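Local coordinates for protein 4-hydroxy-tetrahydrodipicolinate synthase (Thermotoga maritima, PDB 1O5K) that catalyses the condensation of pyruvate with aspartate beta-semialdehyde to 4-hydroxy-tetrahydrodipicolinate, a step of lysine biosynthesis, at residues A[17-22]-A[221-226]; A[201-206]-A[217-222]; A[157-162]-A[187-192]. All blocks are in the same frame, centred on the assembly; numbering follows the deposited sequence.

In the fold
Interactions 1 and 2 form one continuous piece of a (beta/alpha)8 barrel: their centres are about 8 Å apart, they share V221 and S222, and strands 16-20 and 216-219 join them through the probable hydrogen bonds G18 O to S219 N and A20 N to S219 O. Both border the predicted pyruvate site. I218 belongs to it, and the side chain of A20 lies about 4 Å from that of T56. K173, which carries the pyruvate adduct in this crystal, is the predicted Schiff-base residue. Interaction 3 joins two outer helices; its centre is about 27 Å from interaction 1 and 22 Å from interaction 2, and it touches neither.

Interaction 1: A[17-22]-A[221-226]; sequences VGTAIV and VSNVAP
N223, in the turn that follows strand 216-219 of the (beta/alpha)8 barrel, shows how one amide side chain can bond a backbone C=O and N-H, of A20 and V22, beyond the paired strands. It buries more surface here than any other residue, and its CG lies beside its own backbone N, anti to the carbonyl carbon (chi1 -82°), which brings the amide alongside A20 and V22. ND2 donates to A20 O at 2.9 Å in a nearly straight bond. The oxygen lies in the amide plane of N223, yet the donor stands above the carbonyl plane of A20. From the other branch, OD1 accepts V22 N at 3.3 Å. The amide is thus gripped at both ends, which fixes its rotation, and V220 O gives ND2 a second acceptor.

One residue back on each segment, S222 and T19 meet hydroxyl to hydroxyl. S222 OG, in the crowded position between its backbone N and carbonyl carbon (chi1 61°), donates to T19 OG1 over a short 2.6 Å. T19 OG1 is also bonded to Q42 OE1, while Q42 NE2 reaches S222 O, so this residue of helix 32-44 ties both partners together. The polar row is fully buried and has an apolar border: V17 CG1 rests on S222 CB at 3.8 Å. At the far end, I21 CA lies 3.4 Å from N223 OD1.

Interaction 2: A[201-206]-A[217-222]; sequences GNDDRT and VISVVS
Where the last strand of the (beta/alpha)8 barrel, 216-219, runs into the turn 220-222, helical in its backbone angles, a buried carboxylate from the preceding loop collects its donors. D203 has CG beside its backbone N and anti to the carbonyl carbon (chi1 -72°), so that both oxygens face the strand end. OD1 receives S219 OG at only 2.5 Å, on its syn lone pair. OD2 takes two backbone groups: V220 N at 3.0 Å, again syn, and V221 N at 2.9 Å. The latter bond is almost straight (173°) but meets the carboxylate from above its plane. S219 OG also accepts S222 N, an ST motif that holds the hydroxyl in place for D203.

Next to the carboxylate, T206 crosses V217 of the strand at about a right angle, its OG1 lying 3.3 Å from V217 CG2 while donating to D203 O. A water joins the backbones further along, donating to G201 O and to I218 O, the latter in the predicted pyruvate site. An alanine in place of D203 would remove all three carboxylate bonds and would probably leave the buried amides of V220 and V221 poorly satisfied and the turn less well held. Three donors converge on the two carboxylate oxygens and would stabilise the negative charge, which is likely to favour the ionised form inside the protein.

Interaction 3: A[157-162]-A[187-192]; sequences ETAARI and SLTKQA
The flat groups in this contact are peptide units, two of them met on a face by a methyl from the facing helix. CB of A160 lies over the face of the L188 carbonyl, 3.6 Å from its oxygen. In return, CG2 of T189 sits above the peptide joining A159 to A160, 3.8 Å from A160 N. The A160 carbonyl is met differently, near its oxygen end, by A192 CB, much closer to the peptide plane. The exchange belongs to the outer layer of the (beta/alpha)8 barrel, where helices 156-165 and 179-192 run side by side.

Their short segments point the same way, with only 20° between them, and the axes come within 8.0 Å. Such closeness is consistent with the small residues here, alanine at 159, 160 and 192, and the CA atoms of A160 and T189 are 4.2 Å apart. The methyl of A160 carries much of the contact, also touching L188 CB at 4.0 Å.

T189 divides its two branches between different tasks. Its OG1 occupies the crowded position between backbone N and carbonyl carbon (chi1 60°) and bonds back to T185 O within its own helix. That leaves CG2, anti to the carbonyl carbon, to press against A159 CB at 3.6 Å. A159 packs further on V154 and I172, and T189 on F196 and V198, so this side of the seam is buried.

The opposite side is more open. There E157 and L188 lie alongside each other, pointing the same way, and the acid chain bends at chi2 (94°). The aliphatic CG of E157 meets L188 CD1, which also lies near E157 N, and L188 leans on P156 as well. At the C-terminal end of the seam, A192, which also packs on A164, brings its CB to 3.4 Å from A160 O.

Interaction 1: A[17-22]-A[221-226]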
loop_
_atom_site.group_PDB
_atom_site.type_symbol
_atom_site.label_atom_id
_atom_site.label_comp_id
_atom_site.label_asym_id
_atom_site.label_seq_id
_atom_site.Cartn_x
_atom_site.Cartn_y
_atom_site.Cartn_z
ATOM N N VAL A 17 28.049 14.801 0.354
ATOM C CA VAL A 17 27.560 14.099 -0.838
ATOM C C VAL A 17 28.567 13.046 -1.278
ATOM O O VAL A 17 29.758 13.361 -1.469
ATOM C CB VAL A 17 27.344 15.059 -2.012
ATOM C CG1 VAL A 17 26.882 14.263 -3.240
ATOM C CG2 VAL A 17 26.332 16.095 -1.627
ATOM N N GLY A 18 28.083 11.816 -1.385
ATOM C CA GLY A 18 28.788 10.697 -1.973
ATOM C C GLY A 18 28.038 10.307 -3.229
ATOM O O GLY A 18 26.865 9.984 -3.165
ATOM N N THR A 19 28.694 10.416 -4.385
ATOM C CA THR A 19 28.017 10.109 -5.660
ATOM C C THR A 19 27.971 8.629 -5.939
ATOM O O THR A 19 28.976 8.002 -5.939
ATOM C CB THR A 19 28.716 10.803 -6.784
ATOM O OG1 THR A 19 28.556 12.244 -6.608
ATOM C CG2 THR A 19 28.082 10.504 -8.139
ATOM N N ALA A 20 26.776 8.105 -6.196
ATOM C CA ALA A 20 26.616 6.707 -6.613
ATOM C C ALA A 20 26.802 6.756 -8.123
ATOM O O ALA A 20 25.880 7.009 -8.887
ATOM C CB ALA A 20 25.260 6.190 -6.236
ATOM N N ILE A 21 28.027 6.537 -8.541
ATOM C CA ILE A 21 28.442 6.888 -9.915
ATOM C C ILE A 21 28.028 5.766 -10.870
ATOM O O ILE A 21 28.026 4.589 -10.497
ATOM C CB ILE A 21 29.941 7.204 -9.959
ATOM C CG1 ILE A 21 30.290 7.901 -11.286
ATOM C CG2 ILE A 21 30.805 5.940 -9.712
ATOM C CD1 ILE A 21 31.642 8.556 -11.327
ATOM N N VAL A 22 27.546 6.162 -12.051
ATOM C CA VAL A 22 27.250 5.212 -13.130
ATOM C C VAL A 22 28.516 4.499 -13.649
ATOM O O VAL A 22 29.633 4.935 -13.432
ATOM C CB VAL A 22 26.535 5.866 -14.338
ATOM C CG1 VAL A 22 25.226 6.572 -13.956
ATOM C CG2 VAL A 22 27.473 6.833 -15.042
ATOM N N VAL A 221 21.471 12.046 -8.277
ATOM C CA VAL A 221 21.438 13.371 -8.898
ATOM C C VAL A 221 22.804 14.018 -9.022
ATOM O O VAL A 221 23.041 14.776 -9.968
ATOM C CB VAL A 221 20.470 14.363 -8.116
ATOM C CG1 VAL A 221 20.509 15.708 -8.771
ATOM C CG2 VAL A 221 19.009 13.873 -8.108
ATOM N N SER A 222 23.688 13.809 -8.041
ATOM C CA SER A 222 25.006 14.354 -8.138
ATOM C C SER A 222 25.827 13.882 -9.340
ATOM O O SER A 222 26.851 14.505 -9.643
ATOM C CB SER A 222 25.810 14.085 -6.863
ATOM O OG SER A 222 25.966 12.691 -6.602
ATOM N N ASN A 223 25.424 12.798 -10.025
ATOM C CA ASN A 223 26.095 12.458 -11.279
ATOM C C ASN A 223 26.047 13.614 -12.270
ATOM O O ASN A 223 27.005 13.859 -13.003
ATOM C CB ASN A 223 25.443 11.246 -11.924
ATOM C CG ASN A 223 25.935 9.918 -11.348
ATOM O OD1 ASN A 223 26.957 9.363 -11.801
ATOM N ND2 ASN A 223 25.173 9.367 -10.382
ATOM N N VAL A 224 24.914 14.312 -12.310
ATOM C CA VAL A 224 24.728 15.400 -13.250
ATOM C C VAL A 224 24.844 16.761 -12.631
ATOM O O VAL A 224 25.305 17.694 -13.293
ATOM C CB VAL A 224 23.394 15.295 -14.036
ATOM C CG1 VAL A 224 23.366 13.980 -14.856
ATOM C CG2 VAL A 224 22.210 15.385 -13.141
ATOM N N ALA A 225 24.472 16.881 -11.353
ATOM C CA ALA A 225 24.485 18.166 -10.673
ATOM C C ALA A 225 25.230 18.099 -9.339
ATOM O O ALA A 225 24.640 18.348 -8.281
ATOM C CB ALA A 225 23.032 18.570 -10.439
ATOM N N PRO A 226 26.522 17.772 -9.372
ATOM C CA PRO A 226 27.290 17.597 -8.155
ATOM C C PRO A 226 27.373 18.861 -7.320
ATOM O O PRO A 226 27.212 18.797 -6.110
ATOM C CB PRO A 226 28.673 17.152 -8.666
ATOM C CG PRO A 226 28.735 17.684 -10.053
ATOM C CD PRO A 226 27.337 17.503 -10.571
#

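Interaction 2: A[201-206]-A[217-222]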
loop_
_atom_site.group_PDB
_atom_site.type_symbol
_atom_site.label_atom_id
_atom_site.label_comp_id
_atom_site.label_asym_id
_atom_site.label_seq_id
_atom_site.Cartn_x
_atom_site.Cartn_y
_atom_site.Cartn_z
ATOM N N GLY A 201 19.517 7.691 1.074
ATOM C CA GLY A 201 19.568 6.932 -0.149
ATOM C C GLY A 201 18.575 7.437 -1.178
ATOM O O GLY A 201 18.447 6.859 -2.251
ATOM N N ASN A 202 17.904 8.552 -0.885
ATOM C CA ASN A 202 17.025 9.189 -1.840
ATOM C C ASN A 202 17.337 10.660 -1.936
ATOM O O ASN A 202 17.340 11.373 -0.933
ATOM C CB ASN A 202 15.563 9.055 -1.416
ATOM C CG ASN A 202 15.059 7.655 -1.534
ATOM O OD1 ASN A 202 14.974 7.097 -2.642
ATOM N ND2 ASN A 202 14.691 7.086 -0.430
ATOM N N ASP A 203 17.668 11.113 -3.125
ATOM C CA ASP A 203 17.979 12.552 -3.275
ATOM C C ASP A 203 16.865 13.459 -2.739
ATOM O O ASP A 203 17.130 14.457 -2.070
ATOM C CB ASP A 203 18.239 12.882 -4.723
ATOM C CG ASP A 203 19.557 12.317 -5.174
ATOM O OD1 ASP A 203 20.575 12.636 -4.550
ATOM O OD2 ASP A 203 19.646 11.532 -6.092
ATOM N N ASP A 204 15.616 13.103 -3.054
ATOM C CA ASP A 204 14.492 13.922 -2.622
ATOM C C ASP A 204 14.127 13.758 -1.144
ATOM O O ASP A 204 13.166 14.353 -0.686
ATOM C CB ASP A 204 13.257 13.710 -3.544
ATOM C CG ASP A 204 12.601 12.346 -3.389
ATOM O OD1 ASP A 204 13.048 11.500 -2.562
ATOM O OD2 ASP A 204 11.603 12.036 -4.097
ATOM N N ARG A 205 14.903 12.990 -0.399
ATOM C CA ARG A 205 14.755 12.955 1.101
ATOM C C ARG A 205 15.957 13.582 1.832
ATOM O O ARG A 205 15.931 13.705 3.045
ATOM C CB ARG A 205 14.586 11.525 1.588
ATOM C CG ARG A 205 13.306 10.848 1.067
ATOM C CD ARG A 205 12.070 11.369 1.697
ATOM N NE ARG A 205 10.839 10.708 1.297
ATOM C CZ ARG A 205 10.148 10.972 0.194
ATOM N NH1 ARG A 205 10.586 11.863 -0.725
ATOM N NH2 ARG A 205 8.995 10.350 0.015
ATOM N N THR A 206 16.990 14.006 1.099
ATOM C CA THR A 206 18.234 14.526 1.730
ATOM C C THR A 206 17.951 15.669 2.703
ATOM O O THR A 206 18.410 15.654 3.851
ATOM C CB THR A 206 19.212 14.994 0.681
ATOM O OG1 THR A 206 19.484 13.924 -0.226
ATOM C CG2 THR A 206 20.550 15.384 1.355
ATOM N N VAL A 217 24.086 12.460 1.901
ATOM C CA VAL A 217 23.409 11.693 0.875
ATOM C C VAL A 217 24.362 10.901 0.006
ATOM O O VAL A 217 25.448 11.356 -0.307
ATOM C CB VAL A 217 22.511 12.578 -0.036
ATOM C CG1 VAL A 217 23.335 13.718 -0.675
ATOM C CG2 VAL A 217 21.748 11.762 -1.117
ATOM N N ILE A 218 23.961 9.664 -0.296
ATOM C CA ILE A 218 24.610 8.879 -1.325
ATOM C C ILE A 218 23.658 9.005 -2.535
ATOM O O ILE A 218 22.544 8.461 -2.547
ATOM C CB ILE A 218 24.903 7.448 -0.899
ATOM C CG1 ILE A 218 25.977 7.453 0.214
ATOM C CG2 ILE A 218 25.372 6.662 -2.157
ATOM C CD1 ILE A 218 26.156 6.092 0.949
ATOM N N SER A 219 24.109 9.841 -3.480
ATOM C CA SER A 219 23.262 10.506 -4.466
ATOM C C SER A 219 23.324 9.929 -5.855
ATOM O O SER A 219 24.358 9.558 -6.343
ATOM C CB SER A 219 23.700 11.979 -4.562
ATOM O OG SER A 219 22.904 12.719 -5.471
ATOM N N VAL A 220 22.184 9.968 -6.516
ATOM C CA VAL A 220 22.112 9.717 -7.986
ATOM C C VAL A 220 22.226 11.062 -8.748
ATOM O O VAL A 220 22.960 11.216 -9.744
ATOM C CB VAL A 220 20.812 9.070 -8.289
ATOM C CG1 VAL A 220 20.542 9.004 -9.802
ATOM C CG2 VAL A 220 20.769 7.632 -7.680
ATOM N N VAL A 221 21.471 12.046 -8.277
ATOM C CA VAL A 221 21.438 13.371 -8.898
ATOM C C VAL A 221 22.804 14.018 -9.022
ATOM O O VAL A 221 23.041 14.776 -9.968
ATOM C CB VAL A 221 20.470 14.363 -8.116
ATOM C CG1 VAL A 221 20.509 15.708 -8.771
ATOM C CG2 VAL A 221 19.009 13.873 -8.108
ATOM N N SER A 222 23.688 13.809 -8.041
ATOM C CA SER A 222 25.006 14.354 -8.138
ATOM C C SER A 222 25.827 13.882 -9.340
ATOM O O SER A 222 26.851 14.505 -9.643
ATOM C CB SER A 222 25.810 14.085 -6.863
ATOM O OG SER A 222 25.966 12.691 -6.602
HETATM O O HOH W 1 20.301 7.956 -4.166
#

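Interaction 3: A[157-162]-A[187-192]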
loop_
_atom_site.group_PDB
_atom_site.type_symbol
_atom_site.label_atom_id
_atom_site.label_comp_id
_atom_site.label_asym_id
_atom_site.label_seq_id
_atom_site.Cartn_x
_atom_site.Cartn_y
_atom_site.Cartn_z
ATOM N N GLU A 157 15.257 -0.365 14.837
ATOM C CA GLU A 157 15.809 -1.040 16.010
ATOM C C GLU A 157 16.897 -2.015 15.617
ATOM O O GLU A 157 17.821 -2.271 16.412
ATOM C CB GLU A 157 14.716 -1.752 16.801
ATOM C CG GLU A 157 13.491 -0.857 17.009
ATOM C CD GLU A 157 12.415 -1.089 15.926
ATOM O OE1 GLU A 157 11.634 -2.073 16.051
ATOM O OE2 GLU A 157 12.341 -0.329 14.945
ATOM N N THR A 158 16.738 -2.623 14.441
ATOM C CA THR A 158 17.714 -3.595 13.923
ATOM C C THR A 158 18.950 -2.832 13.508
ATOM O O THR A 158 20.046 -3.223 13.862
ATOM C CB THR A 158 17.161 -4.391 12.759
ATOM O OG1 THR A 158 15.997 -5.091 13.152
ATOM C CG2 THR A 158 18.117 -5.456 12.302
ATOM N N ALA A 159 18.785 -1.703 12.805
ATOM C CA ALA A 159 19.960 -0.867 12.501
ATOM C C ALA A 159 20.697 -0.411 13.756
ATOM O O ALA A 159 21.916 -0.355 13.757
ATOM C CB ALA A 159 19.572 0.373 11.671
ATOM N N ALA A 160 19.962 -0.089 14.813
ATOM C CA ALA A 160 20.571 0.386 16.064
ATOM C C ALA A 160 21.333 -0.748 16.697
ATOM O O ALA A 160 22.346 -0.542 17.375
ATOM C CB ALA A 160 19.509 0.889 17.055
ATOM N N ARG A 161 20.816 -1.962 16.560
ATOM C CA ARG A 161 21.494 -3.119 17.189
ATOM C C ARG A 161 22.845 -3.373 16.478
ATOM O O ARG A 161 23.901 -3.610 17.089
ATOM C CB ARG A 161 20.569 -4.308 17.036
ATOM C CG ARG A 161 21.025 -5.503 17.682
ATOM C CD ARG A 161 20.041 -6.638 17.491
ATOM N NE ARG A 161 20.576 -7.772 18.204
ATOM C CZ ARG A 161 20.340 -9.031 17.912
ATOM N NH1 ARG A 161 19.503 -9.345 16.931
ATOM N NH2 ARG A 161 20.919 -9.973 18.648
ATOM N N ILE A 162 22.796 -3.290 15.163
ATOM C CA ILE A 162 24.011 -3.334 14.329
ATOM C C ILE A 162 25.034 -2.244 14.675
ATOM O O ILE A 162 26.216 -2.540 14.871
ATOM C CB ILE A 162 23.606 -3.277 12.827
ATOM C CG1 ILE A 162 22.944 -4.610 12.415
ATOM C CG2 ILE A 162 24.817 -2.954 11.920
ATOM C CD1 ILE A 162 22.210 -4.510 11.126
ATOM N N SER A 187 17.617 8.666 14.815
ATOM C CA SER A 187 17.531 8.794 16.286
ATOM C C SER A 187 18.116 7.554 16.970
ATOM O O SER A 187 18.943 7.645 17.885
ATOM C CB SER A 187 16.056 8.915 16.699
ATOM O OG SER A 187 15.968 8.898 18.132
ATOM N N LEU A 188 17.679 6.377 16.534
ATOM C CA LEU A 188 18.005 5.188 17.324
ATOM C C LEU A 188 19.448 4.765 17.103
ATOM O O LEU A 188 20.097 4.297 18.039
ATOM C CB LEU A 188 17.072 4.062 16.981
ATOM C CG LEU A 188 15.630 4.144 17.482
ATOM C CD1 LEU A 188 14.969 2.821 17.224
ATOM C CD2 LEU A 188 15.545 4.491 19.000
ATOM N N THR A 189 19.953 4.868 15.854
ATOM C CA THR A 189 21.351 4.454 15.597
ATOM C C THR A 189 22.356 5.364 16.343
ATOM O O THR A 189 23.327 4.885 16.936
ATOM C CB THR A 189 21.713 4.352 14.108
ATOM O OG1 THR A 189 21.534 5.621 13.466
ATOM C CG2 THR A 189 20.821 3.355 13.337
ATOM N N LYS A 190 22.086 6.672 16.363
ATOM C CA LYS A 190 22.995 7.610 16.976
ATOM C C LYS A 190 22.913 7.557 18.456
ATOM O O LYS A 190 23.871 7.870 19.146
ATOM C CB LYS A 190 22.740 9.031 16.467
ATOM C CG LYS A 190 23.274 9.160 15.040
ATOM C CD LYS A 190 23.090 10.521 14.400
ATOM C CE LYS A 190 23.511 10.517 12.908
ATOM N NZ LYS A 190 25.020 10.508 12.678
ATOM N N GLN A 191 21.767 7.150 18.966
ATOM C CA GLN A 191 21.664 6.827 20.382
ATOM C C GLN A 191 22.473 5.583 20.745
ATOM O O GLN A 191 22.978 5.464 21.881
ATOM C CB GLN A 191 20.235 6.591 20.778
ATOM C CG GLN A 191 19.389 7.817 20.916
ATOM C CD GLN A 191 17.987 7.463 21.473
ATOM O OE1 GLN A 191 17.876 6.690 22.439
ATOM N NE2 GLN A 191 16.928 8.017 20.857
ATOM N N ALA A 192 22.574 4.630 19.834
ATOM C CA ALA A 192 23.353 3.402 20.115
ATOM C C ALA A 192 24.831 3.702 19.978
ATOM O O ALA A 192 25.629 3.251 20.779
ATOM C CB ALA A 192 22.986 2.297 19.198
#